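Local coordinates for interferon gamma (Paralichthys olivaceus, PDB 6F1E), which acts as a homodimeric type II interferon cytokine that binds interferon gamma receptor 1 and activates macrophages and neutrophils, at the interface of chains A and B. Coordinates in Å, arbitrary orientation; residue numbers count along the deposited sequence, not the author numbering. Chains: chain A/B, Interferon gamma.

Contact 1: the interface of chains A and B. Residues chain A 3-4, 7, 11, 96, 99-100, 103; chain B 139, 143, 147.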
ATOM      1  N   ILE A   3      11.147  20.978  14.431  1.00131.65           N
ATOM      2  CA  ILE A   3       9.688  20.833  14.597  1.00126.71           C
ATOM      3  C   ILE A   3       9.275  21.957  15.527  1.00121.71           C
ATOM      4  O   ILE A   3      10.140  22.540  16.192  1.00110.34           O
ATOM      5  CB  ILE A   3       9.254  19.469  15.186  1.00127.97           C
ATOM      6  CG1 ILE A   3       9.925  19.192  16.540  1.00136.28           C
ATOM      7  CG2 ILE A   3       9.572  18.350  14.207  1.00133.54           C
ATOM      8  CD1 ILE A   3       9.142  18.247  17.417  1.00136.64           C
ATOM      9  N   PRO A   4       7.968  22.278  15.583  1.00134.37           N
ATOM     10  CA  PRO A   4       7.555  23.301  16.568  1.00133.57           C
ATOM     11  C   PRO A   4       7.830  22.869  18.012  1.00126.41           C
ATOM     12  O   PRO A   4       7.747  21.672  18.341  1.00123.76           O
ATOM     13  CB  PRO A   4       6.048  23.479  16.318  1.00139.81           C
ATOM     14  CG  PRO A   4       5.767  22.835  14.991  1.00151.12           C
ATOM     15  CD  PRO A   4       6.852  21.827  14.728  1.00142.53           C
ATOM     16  N   MET A   7       4.884  21.020  19.469  1.00 77.46           N
ATOM     17  CA  MET A   7       4.812  19.610  19.086  1.00 81.08           C
ATOM     18  C   MET A   7       5.626  18.768  20.051  1.00 74.78           C
ATOM     19  O   MET A   7       5.105  17.780  20.593  1.00 70.80           O
ATOM     20  CB  MET A   7       5.347  19.412  17.667  1.00 88.89           C
ATOM     21  CG  MET A   7       5.075  18.047  17.066  1.00 97.90           C
ATOM     22  SD  MET A   7       3.415  18.004  16.393  1.00110.65           S
ATOM     23  CE  MET A   7       3.529  16.515  15.413  1.00113.94           C
ATOM     24  N   ILE A  11       4.131  16.256  22.792  1.00 58.15           N
ATOM     25  CA  ILE A  11       4.416  14.807  22.722  1.00 67.98           C
ATOM     26  C   ILE A  11       4.899  14.275  24.066  1.00 68.64           C
ATOM     27  O   ILE A  11       4.412  13.233  24.544  1.00 65.42           O
ATOM     28  CB  ILE A  11       5.443  14.446  21.617  1.00 71.77           C
ATOM     29  CG1 ILE A  11       4.767  14.462  20.237  1.00 67.30           C
ATOM     30  CG2 ILE A  11       6.094  13.067  21.871  1.00 67.73           C
ATOM     31  CD1 ILE A  11       5.751  14.460  19.069  1.00 71.76           C
ATOM     32  N   ILE A  96      -2.159  17.001  18.011  1.00 62.39           N
ATOM     33  CA  ILE A  96      -1.177  16.188  17.271  1.00 61.97           C
ATOM     34  C   ILE A  96      -1.860  15.600  15.994  1.00 59.94           C
ATOM     35  O   ILE A  96      -1.288  15.621  14.875  1.00 50.64           O
ATOM     36  CB  ILE A  96      -0.417  15.219  18.254  1.00 61.28           C
ATOM     37  CG1 ILE A  96       1.077  15.443  18.151  1.00 68.47           C
ATOM     38  CG2 ILE A  96      -0.716  13.756  18.076  1.00 69.84           C
ATOM     39  CD1 ILE A  96       1.512  16.729  18.812  1.00 69.89           C
ATOM     40  N   LYS A  99      -1.983  18.654  13.399  1.00 52.43           N
ATOM     41  CA  LYS A  99      -0.737  18.968  12.711  1.00 52.03           C
ATOM     42  C   LYS A  99      -0.388  17.919  11.641  1.00 54.36           C
ATOM     43  O   LYS A  99       0.206  18.271  10.623  1.00 56.80           O
ATOM     44  CB  LYS A  99       0.433  19.156  13.703  1.00 56.70           C
ATOM     45  CG  LYS A  99       0.288  20.281  14.735  1.00 58.57           C
ATOM     46  CD  LYS A  99      -0.018  21.686  14.167  1.00 61.86           C
ATOM     47  CE  LYS A  99       1.146  22.350  13.434  1.00 65.02           C
ATOM     48  NZ  LYS A  99       0.677  23.417  12.482  1.00 68.73           N
ATOM     49  N   VAL A 100      -0.761  16.651  11.867  1.00 55.41           N
ATOM     50  CA  VAL A 100      -0.494  15.574  10.906  1.00 51.59           C
ATOM     51  C   VAL A 100      -1.440  15.695   9.714  1.00 50.10           C
ATOM     52  O   VAL A 100      -0.991  15.704   8.580  1.00 48.67           O
ATOM     53  CB  VAL A 100      -0.653  14.173  11.536  1.00 57.86           C
ATOM     54  CG1 VAL A 100      -0.452  13.086  10.481  1.00 56.98           C
ATOM     55  CG2 VAL A 100       0.326  13.963  12.694  1.00 58.90           C
ATOM     56  N   LEU A 103      -0.257  18.569   7.575  1.00 46.79           N
ATOM     57  CA  LEU A 103       0.969  18.313   6.814  1.00 49.86           C
ATOM     58  C   LEU A 103       0.653  17.410   5.599  1.00 51.42           C
ATOM     59  O   LEU A 103       1.153  17.613   4.475  1.00 54.71           O
ATOM     60  CB  LEU A 103       2.029  17.683   7.715  1.00 46.34           C
ATOM     61  CG  LEU A 103       3.393  17.388   7.085  1.00 48.67           C
ATOM     62  CD1 LEU A 103       4.036  18.593   6.433  1.00 55.51           C
ATOM     63  CD2 LEU A 103       4.323  16.924   8.163  1.00 49.48           C
TER
ATOM     64  N   LEU B 139       6.929   9.542  16.686  1.00 55.53           N
ATOM     65  CA  LEU B 139       6.336  10.675  15.971  1.00 51.55           C
ATOM     66  C   LEU B 139       7.280  11.847  15.752  1.00 47.82           C
ATOM     67  O   LEU B 139       7.239  12.477  14.722  1.00 54.10           O
ATOM     68  CB  LEU B 139       5.022  11.140  16.621  1.00 50.57           C
ATOM     69  CG  LEU B 139       4.248  12.290  15.930  1.00 54.90           C
ATOM     70  CD1 LEU B 139       4.060  12.165  14.397  1.00 53.22           C
ATOM     71  CD2 LEU B 139       2.885  12.435  16.593  1.00 57.27           C
ATOM     72  N   TYR B 143       7.932  13.162  12.068  1.00 53.00           N
ATOM     73  CA  TYR B 143       7.423  14.477  11.615  1.00 56.50           C
ATOM     74  C   TYR B 143       8.540  15.429  11.197  1.00 59.37           C
ATOM     75  O   TYR B 143       8.337  16.220  10.275  1.00 58.94           O
ATOM     76  CB  TYR B 143       6.578  15.116  12.689  1.00 52.20           C
ATOM     77  CG  TYR B 143       5.727  16.296  12.261  1.00 56.76           C
ATOM     78  CD1 TYR B 143       6.181  17.588  12.392  1.00 59.81           C
ATOM     79  CD2 TYR B 143       4.410  16.120  11.842  1.00 62.55           C
ATOM     80  CE1 TYR B 143       5.383  18.686  12.047  1.00 61.64           C
ATOM     81  CE2 TYR B 143       3.593  17.201  11.529  1.00 61.92           C
ATOM     82  CZ  TYR B 143       4.085  18.491  11.632  1.00 67.44           C
ATOM     83  OH  TYR B 143       3.282  19.582  11.299  1.00 79.67           O
ATOM     84  N   SER B 147       8.418  16.640   7.277  1.00 58.80           N
ATOM     85  CA  SER B 147       8.583  18.091   7.060  1.00 61.27           C
ATOM     86  C   SER B 147       9.761  18.457   6.188  1.00 58.31           C
ATOM     87  O   SER B 147       9.600  19.238   5.289  1.00 60.22           O
ATOM     88  CB  SER B 147       8.728  18.838   8.375  1.00 62.28           C
ATOM     89  OG  SER B 147       7.529  18.696   9.113  1.00 75.87           O
TER
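B:Tyr143 slots its ring between A:Met7 and A:Leu103, one on each face. The methyl A:Leu103 CD2 lies over one face, 3.9 Å from the B:Tyr143 ring centroid. The terminal methyl A:Met7 CE sits over the opposite face, 3.8 Å from the B:Tyr143 centroid. Both are CH-pi contacts, offset toward the rim. The bend of the methionine at chi2 (82°) turns its tip toward the ring. Packing on both faces should restrict rotation of the ring. B:Tyr143 CG is anti to its backbone N (chi1 -166°), and the ring reaches out to helix 89-107 of chain A. There the phenol B:Tyr143 OH makes a weak hydrogen bond, 3.4 Å, to the carbonyl A:Lys99 O. One turn back, the branch B:Leu139 CD2 meets A:Ile96 CG1 at 3.8 Å as the two side chains pass in opposite directions.

The looser side is the N-terminal segment. A:Ile3 CG2 touches the ring edge at B:Tyr143 CD1, 3.9 Å away, and A:Pro4 lies farther off. Both residues are poorly ordered. At the other end, B:Ser147 OG lies beside A:Leu103 CD2 and hydrogen-bonds to B:Tyr143 O within its helix. The site places helix 129-150 of chain B against helices 5-17 and 89-107 of chain A.

Contact 2: the interface of chains A and B. Residues chain A 124, 126, 131-132, 134-135; chain B 31-32, 54-55, 58.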
ATOM      1  N   ILE A 124      -9.529  -5.518  -2.628  1.00 54.77           N
ATOM      2  CA  ILE A 124     -10.450  -6.153  -3.582  1.00 61.05           C
ATOM      3  C   ILE A 124     -10.944  -7.525  -3.028  1.00 64.01           C
ATOM      4  O   ILE A 124     -10.180  -8.236  -2.330  1.00 55.22           O
ATOM      5  CB  ILE A 124      -9.776  -6.230  -4.963  1.00 69.83           C
ATOM      6  CG1 ILE A 124      -9.761  -4.816  -5.567  1.00 73.21           C
ATOM      7  CG2 ILE A 124     -10.518  -7.194  -5.883  1.00 76.74           C
ATOM      8  CD1 ILE A 124      -8.925  -4.637  -6.831  1.00 82.10           C
ATOM      9  N   MET A 126     -11.182 -10.822  -3.465  1.00 57.89           N
ATOM     10  CA  MET A 126     -10.565 -11.805  -4.341  1.00 59.55           C
ATOM     11  C   MET A 126     -11.201 -13.194  -4.369  1.00 61.17           C
ATOM     12  O   MET A 126     -11.021 -13.942  -5.321  1.00 66.37           O
ATOM     13  CB  MET A 126      -9.121 -11.913  -3.977  1.00 63.67           C
ATOM     14  CG  MET A 126      -8.450 -10.589  -4.210  1.00 73.55           C
ATOM     15  SD  MET A 126      -6.740 -10.813  -3.858  1.00 96.69           S
ATOM     16  CE  MET A 126      -6.212  -9.102  -3.805  1.00108.44           C
ATOM     17  N   ILE A 131     -16.046 -10.593  -8.934  1.00 47.17           N
ATOM     18  CA  ILE A 131     -14.802  -9.806  -8.943  1.00 50.87           C
ATOM     19  C   ILE A 131     -13.765 -10.471  -9.847  1.00 48.55           C
ATOM     20  O   ILE A 131     -13.158  -9.824 -10.666  1.00 52.80           O
ATOM     21  CB  ILE A 131     -14.219  -9.623  -7.527  1.00 52.79           C
ATOM     22  CG1 ILE A 131     -15.222  -8.904  -6.598  1.00 54.61           C
ATOM     23  CG2 ILE A 131     -12.907  -8.841  -7.548  1.00 53.86           C
ATOM     24  CD1 ILE A 131     -15.744  -7.572  -7.103  1.00 57.89           C
ATOM     25  N   GLN A 132     -13.626 -11.774  -9.735  1.00 46.19           N
ATOM     26  CA  GLN A 132     -12.666 -12.498 -10.539  1.00 50.31           C
ATOM     27  C   GLN A 132     -12.899 -12.296 -12.032  1.00 50.48           C
ATOM     28  O   GLN A 132     -11.927 -12.112 -12.776  1.00 51.16           O
ATOM     29  CB  GLN A 132     -12.684 -13.991 -10.198  1.00 51.22           C
ATOM     30  CG  GLN A 132     -12.129 -14.320  -8.809  1.00 53.07           C
ATOM     31  CD  GLN A 132     -12.744 -15.586  -8.210  1.00 53.83           C
ATOM     32  OE1 GLN A 132     -13.389 -16.366  -8.904  1.00 53.26           O
ATOM     33  NE2 GLN A 132     -12.536 -15.789  -6.918  1.00 49.95           N
ATOM     34  N   LYS A 134     -14.610  -9.743 -13.607  1.00 51.82           N
ATOM     35  CA  LYS A 134     -14.295  -8.361 -13.914  1.00 52.47           C
ATOM     36  C   LYS A 134     -12.766  -8.144 -14.012  1.00 54.85           C
ATOM     37  O   LYS A 134     -12.260  -7.571 -14.959  1.00 50.56           O
ATOM     38  CB  LYS A 134     -14.866  -7.460 -12.845  1.00 51.52           C
ATOM     39  CG  LYS A 134     -16.373  -7.293 -12.873  1.00 54.82           C
ATOM     40  CD  LYS A 134     -16.770  -6.453 -11.671  1.00 59.38           C
ATOM     41  CE  LYS A 134     -18.249  -6.144 -11.674  1.00 67.68           C
ATOM     42  NZ  LYS A 134     -18.554  -5.075 -10.667  1.00 71.67           N
ATOM     43  N   ALA A 135     -12.034  -8.633 -13.030  1.00 55.13           N
ATOM     44  CA  ALA A 135     -10.576  -8.525 -13.047  1.00 55.58           C
ATOM     45  C   ALA A 135     -10.008  -9.258 -14.251  1.00 56.57           C
ATOM     46  O   ALA A 135      -9.066  -8.778 -14.876  1.00 50.25           O
ATOM     47  CB  ALA A 135     -10.008  -9.088 -11.770  1.00 52.59           C
TER
ATOM     48  N   VAL B  31     -13.709  -2.902 -10.570  1.00 65.82           N
ATOM     49  CA  VAL B  31     -12.735  -3.626  -9.777  1.00 60.57           C
ATOM     50  C   VAL B  31     -11.550  -2.785  -9.444  1.00 54.81           C
ATOM     51  O   VAL B  31     -11.136  -2.788  -8.312  1.00 67.90           O
ATOM     52  CB  VAL B  31     -12.227  -4.873 -10.515  1.00 71.48           C
ATOM     53  CG1 VAL B  31     -10.980  -5.476  -9.864  1.00 79.31           C
ATOM     54  CG2 VAL B  31     -13.317  -5.905 -10.510  1.00 82.86           C
ATOM     55  N   PHE B  32     -10.960  -2.142 -10.447  1.00 52.90           N
ATOM     56  CA  PHE B  32      -9.726  -1.371 -10.272  1.00 55.16           C
ATOM     57  C   PHE B  32     -10.005   0.112 -10.215  1.00 61.36           C
ATOM     58  O   PHE B  32     -11.057   0.560 -10.648  1.00 61.17           O
ATOM     59  CB  PHE B  32      -8.752  -1.598 -11.420  1.00 54.07           C
ATOM     60  CG  PHE B  32      -8.246  -3.014 -11.528  1.00 58.49           C
ATOM     61  CD1 PHE B  32      -7.446  -3.555 -10.525  1.00 62.86           C
ATOM     62  CD2 PHE B  32      -8.537  -3.795 -12.643  1.00 58.04           C
ATOM     63  CE1 PHE B  32      -6.941  -4.842 -10.625  1.00 64.82           C
ATOM     64  CE2 PHE B  32      -8.031  -5.073 -12.751  1.00 60.45           C
ATOM     65  CZ  PHE B  32      -7.243  -5.605 -11.741  1.00 62.92           C
ATOM     66  N   THR B  54      -2.000  -8.045  -7.262  1.00 48.85           N
ATOM     67  CA  THR B  54      -3.432  -8.377  -7.146  1.00 52.13           C
ATOM     68  C   THR B  54      -3.797  -9.598  -7.975  1.00 52.27           C
ATOM     69  O   THR B  54      -4.533 -10.471  -7.525  1.00 56.21           O
ATOM     70  CB  THR B  54      -4.334  -7.184  -7.560  1.00 52.47           C
ATOM     71  OG1 THR B  54      -3.967  -6.022  -6.806  1.00 61.11           O
ATOM     72  CG2 THR B  54      -5.796  -7.484  -7.317  1.00 46.92           C
ATOM     73  N   TYR B  55      -3.297  -9.647  -9.207  1.00 51.66           N
ATOM     74  CA  TYR B  55      -3.624 -10.760 -10.086  1.00 48.87           C
ATOM     75  C   TYR B  55      -3.052 -12.049  -9.518  1.00 51.50           C
ATOM     76  O   TYR B  55      -3.781 -13.025  -9.466  1.00 52.90           O
ATOM     77  CB  TYR B  55      -3.164 -10.499 -11.530  1.00 47.27           C
ATOM     78  CG  TYR B  55      -4.166  -9.694 -12.359  1.00 48.53           C
ATOM     79  CD1 TYR B  55      -5.441 -10.199 -12.606  1.00 49.54           C
ATOM     80  CD2 TYR B  55      -3.836  -8.461 -12.923  1.00 48.20           C
ATOM     81  CE1 TYR B  55      -6.359  -9.499 -13.345  1.00 48.28           C
ATOM     82  CE2 TYR B  55      -4.757  -7.757 -13.703  1.00 47.07           C
ATOM     83  CZ  TYR B  55      -6.026  -8.284 -13.901  1.00 48.28           C
ATOM     84  OH  TYR B  55      -6.983  -7.644 -14.676  1.00 44.96           O
ATOM     85  N   LEU B  58      -5.335 -13.096  -6.869  1.00 49.94           N
ATOM     86  CA  LEU B  58      -6.669 -13.310  -7.405  1.00 55.15           C
ATOM     87  C   LEU B  58      -6.771 -14.682  -8.041  1.00 53.55           C
ATOM     88  O   LEU B  58      -7.691 -15.429  -7.756  1.00 56.28           O
ATOM     89  CB  LEU B  58      -6.924 -12.200  -8.438  1.00 61.51           C
ATOM     90  CG  LEU B  58      -8.275 -11.605  -8.842  1.00 66.17           C
ATOM     91  CD1 LEU B  58      -9.352 -11.739  -7.795  1.00 71.47           C
ATOM     92  CD2 LEU B  58      -8.046 -10.130  -9.163  1.00 63.54           C
TER
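B:Val31 meets A:Ile124, A:Lys134 and A:Ala135 in the homodimer of this type II interferon, a four-helix-bundle cytokine. Its two methyls divide the work. B:Val31 CG1, anti to the backbone N (chi1 167°), faces A:Ile124 CD1 at 3.8 Å and also lies near the methyl of A:Ala135. CG2 turns to the aliphatic part of A:Lys134, with A:Lys134 CD 3.7 Å from B:Val31 CG2. The lysine chain runs obliquely past the valine. B:Val31 CG1 also lies over the centre of the B:Phe32 ring, 3.9 Å above its plane, so the neighbouring phenylalanine backs this methyl.

A:Ala135 sits between B:Val31, B:Leu58 and B:Tyr55. A:Ala135 CB packs tightly on B:Leu58 CD2, at 3.4 Å. The same methyl also lies near B:Tyr55 CE1. The tyrosine hydroxyl points at the carbonyl of A:Ala135, but the modelled separation is too short to be trusted.

A:Ile124 crosses B:Val31 at about a right angle, and its CD1 tip comes up against the carbonyl B:Val31 O. Beyond it, B:Leu58 CD1 touches the backbone at A:Met126 CA, 3.7 Å away. The extended methionine carries its CE on to B:Thr54 CG2. A:Gln132 NE2 ties the loop at A:Met126 to helix 129-137 with a nearly straight hydrogen bond of 2.9 Å to A:Met126 O (177° at H). The acceptor lies in the glutamine amide plane.

Contact 3: the interface of chains A and B. Residues chain A 17-20, 62; chain B 129, 132-133, 136.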
ATOM      1  N   HIS A  17       0.833   9.962  30.033  1.00 68.75           N
ATOM      2  CA  HIS A  17      -0.329   9.055  30.083  1.00 67.53           C
ATOM      3  C   HIS A  17       0.005   7.745  29.391  1.00 72.09           C
ATOM      4  O   HIS A  17      -0.547   6.710  29.754  1.00 72.96           O
ATOM      5  CB  HIS A  17      -1.570   9.700  29.419  1.00 72.74           C
ATOM      6  CG  HIS A  17      -2.785   8.802  29.325  1.00 79.13           C
ATOM      7  ND1 HIS A  17      -3.807   8.828  30.250  1.00 82.80           N
ATOM      8  CD2 HIS A  17      -3.161   7.895  28.386  1.00 86.36           C
ATOM      9  CE1 HIS A  17      -4.741   7.955  29.902  1.00 89.31           C
ATOM     10  NE2 HIS A  17      -4.377   7.378  28.771  1.00 81.21           N
ATOM     11  N   TYR A  18       0.864   7.801  28.364  1.00 77.16           N
ATOM     12  CA  TYR A  18       1.146   6.640  27.497  1.00 73.13           C
ATOM     13  C   TYR A  18       2.516   6.110  27.869  1.00 75.04           C
ATOM     14  O   TYR A  18       3.499   6.286  27.141  1.00 73.37           O
ATOM     15  CB  TYR A  18       1.049   7.039  26.028  1.00 68.19           C
ATOM     16  CG  TYR A  18      -0.371   7.234  25.569  1.00 71.87           C
ATOM     17  CD1 TYR A  18      -1.215   6.134  25.422  1.00 70.32           C
ATOM     18  CD2 TYR A  18      -0.900   8.509  25.314  1.00 70.40           C
ATOM     19  CE1 TYR A  18      -2.534   6.280  25.009  1.00 67.25           C
ATOM     20  CE2 TYR A  18      -2.232   8.660  24.901  1.00 71.68           C
ATOM     21  CZ  TYR A  18      -3.040   7.532  24.750  1.00 67.32           C
ATOM     22  OH  TYR A  18      -4.348   7.604  24.342  1.00 58.30           O
ATOM     23  N   ASN A  19       2.551   5.478  29.039  1.00 76.36           N
ATOM     24  CA  ASN A  19       3.778   5.206  29.778  1.00 75.57           C
ATOM     25  C   ASN A  19       4.067   3.753  29.651  1.00 74.43           C
ATOM     26  O   ASN A  19       3.176   2.934  29.896  1.00 72.47           O
ATOM     27  CB  ASN A  19       3.588   5.515  31.259  1.00 86.64           C
ATOM     28  CG  ASN A  19       4.886   5.859  31.933  1.00 97.73           C
ATOM     29  OD1 ASN A  19       5.834   5.068  31.927  1.00 99.21           O
ATOM     30  ND2 ASN A  19       4.953   7.063  32.495  1.00112.43           N
ATOM     31  N   ILE A  20       5.290   3.411  29.262  1.00 69.23           N
ATOM     32  CA  ILE A  20       5.656   2.003  29.178  1.00 67.04           C
ATOM     33  C   ILE A  20       7.077   1.810  29.622  1.00 67.20           C
ATOM     34  O   ILE A  20       7.846   2.783  29.728  1.00 66.70           O
ATOM     35  CB  ILE A  20       5.448   1.422  27.764  1.00 66.25           C
ATOM     36  CG1 ILE A  20       6.201   2.234  26.711  1.00 63.19           C
ATOM     37  CG2 ILE A  20       3.958   1.353  27.422  1.00 64.09           C
ATOM     38  CD1 ILE A  20       6.457   1.439  25.460  1.00 66.36           C
ATOM     39  N   MET A  62      -6.645   6.285  19.462  1.00 65.74           N
ATOM     40  CA  MET A  62      -6.249   6.765  20.756  1.00 71.73           C
ATOM     41  C   MET A  62      -7.294   7.732  21.299  1.00 72.00           C
ATOM     42  O   MET A  62      -7.489   7.801  22.500  1.00 81.37           O
ATOM     43  CB  MET A  62      -4.860   7.423  20.682  1.00 82.19           C
ATOM     44  CG  MET A  62      -3.731   6.427  20.413  1.00 78.62           C
ATOM     45  SD  MET A  62      -2.157   7.199  20.021  1.00 66.20           S
ATOM     46  CE  MET A  62      -1.509   7.712  21.604  1.00 68.82           C
TER
ATOM     47  N   PHE B 129      -1.861  -0.772  23.306  1.00 65.01           N
ATOM     48  CA  PHE B 129      -1.284   0.326  24.108  1.00 63.52           C
ATOM     49  C   PHE B 129       0.247   0.515  23.910  1.00 71.06           C
ATOM     50  O   PHE B 129       0.725   1.661  23.812  1.00 69.43           O
ATOM     51  CB  PHE B 129      -1.605   0.116  25.597  1.00 62.43           C
ATOM     52  CG  PHE B 129      -1.275   1.310  26.480  1.00 66.28           C
ATOM     53  CD1 PHE B 129      -2.215   2.319  26.706  1.00 64.90           C
ATOM     54  CD2 PHE B 129      -0.024   1.426  27.103  1.00 67.63           C
ATOM     55  CE1 PHE B 129      -1.920   3.410  27.526  1.00 64.75           C
ATOM     56  CE2 PHE B 129       0.279   2.532  27.921  1.00 68.86           C
ATOM     57  CZ  PHE B 129      -0.670   3.516  28.133  1.00 68.06           C
ATOM     58  N   GLN B 132       0.844   2.042  20.496  1.00 56.93           N
ATOM     59  CA  GLN B 132       0.426   3.442  20.584  1.00 62.71           C
ATOM     60  C   GLN B 132       1.520   4.307  21.174  1.00 58.31           C
ATOM     61  O   GLN B 132       1.808   5.400  20.670  1.00 53.97           O
ATOM     62  CB  GLN B 132      -0.853   3.606  21.413  1.00 65.25           C
ATOM     63  CG  GLN B 132      -2.104   3.234  20.633  1.00 62.50           C
ATOM     64  CD  GLN B 132      -3.326   3.065  21.510  1.00 61.12           C
ATOM     65  OE1 GLN B 132      -3.311   3.363  22.715  1.00 57.63           O
ATOM     66  NE2 GLN B 132      -4.404   2.595  20.905  1.00 58.42           N
ATOM     67  N   SER B 133       2.133   3.801  22.228  1.00 51.96           N
ATOM     68  CA  SER B 133       3.132   4.564  22.931  1.00 55.69           C
ATOM     69  C   SER B 133       4.441   4.530  22.228  1.00 54.61           C
ATOM     70  O   SER B 133       5.221   5.469  22.382  1.00 53.99           O
ATOM     71  CB  SER B 133       3.348   4.020  24.339  1.00 69.08           C
ATOM     72  OG  SER B 133       4.387   4.765  24.975  1.00 78.00           O
ATOM     73  N   LEU B 136       3.947   6.933  19.320  1.00 52.14           N
ATOM     74  CA  LEU B 136       4.000   8.273  19.938  1.00 54.31           C
ATOM     75  C   LEU B 136       5.428   8.759  20.091  1.00 57.28           C
ATOM     76  O   LEU B 136       5.761   9.870  19.641  1.00 59.37           O
ATOM     77  CB  LEU B 136       3.314   8.271  21.293  1.00 61.45           C
ATOM     78  CG  LEU B 136       2.460   9.455  21.749  1.00 76.71           C
ATOM     79  CD1 LEU B 136       1.622  10.022  20.615  1.00 78.37           C
ATOM     80  CD2 LEU B 136       1.557   9.002  22.906  1.00 79.25           C
TER
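The rings of A:Tyr18 and B:Phe129 meet, with B:Phe129 CE1 3.5 Å from A:Tyr18 CD1. Chain A itself lies on both faces of the tyrosine. A:Met62 CE is 3.4 Å above one face of the A:Tyr18 ring, toward the rim, and A:His17 CD2 sits over the centre of the other. B:Leu136 CD2 comes in off the CB end of the ring, on the same side of its plane as A:Met62 CE, and meets A:Tyr18 CD2 at 3.5 Å. The B:Gln132 amide plane stands nearly perpendicular to the A:Tyr18 ring (87°), with OE1 near A:Tyr18 CE1. The carbonyl oxygens of A:His17 and A:Asn19 lie at the edge of the B:Phe129 ring, in its plane. The phenylalanine CG is anti to its backbone N (chi1 -170°), which carries the ring to this stretch of backbone. A:Ile20 CG2 touches the same ring at B:Phe129 CE2.

A hydrogen bond of 2.8 Å runs from the hydroxyl B:Ser133 OG to the carbonyl A:Tyr18 O. The donor stands 51° above the carbonyl plane, away from the lone-pair directions.

A:Met62 and B:Gln132 slide past each other in opposite directions. A:Met62 CG lies 3.6 Å from the amide carbon B:Gln132 CD. The methionine bends at chi3, and A:Met62 CE reaches B:Leu136 CD2 at 3.6 Å. The site joins the start of helix 129-150 of chain B to the end of helix 5-17, the following loop and the end of helix 41-64 in chain A.

Contacts 1 and 3 are neighbours, with their C-alpha centres about 17 Å apart. They share helix 129-150 of chain B and helix 5-17 of chain A. Contact 3 uses the start of the chain B helix, and contact 1 uses residues farther along it. Contact 2 lies about 38 Å from each of them, in the other half of the dimer. Contacts 2 and 3 both pair the helix beginning at 129 of one chain with helix 41-64 or 41-65 of the other, with the chains swapped. The two-fold axis repeats every contact. Each chain lends its C-terminal helical region to its partner, as expected of an intertwined homodimer.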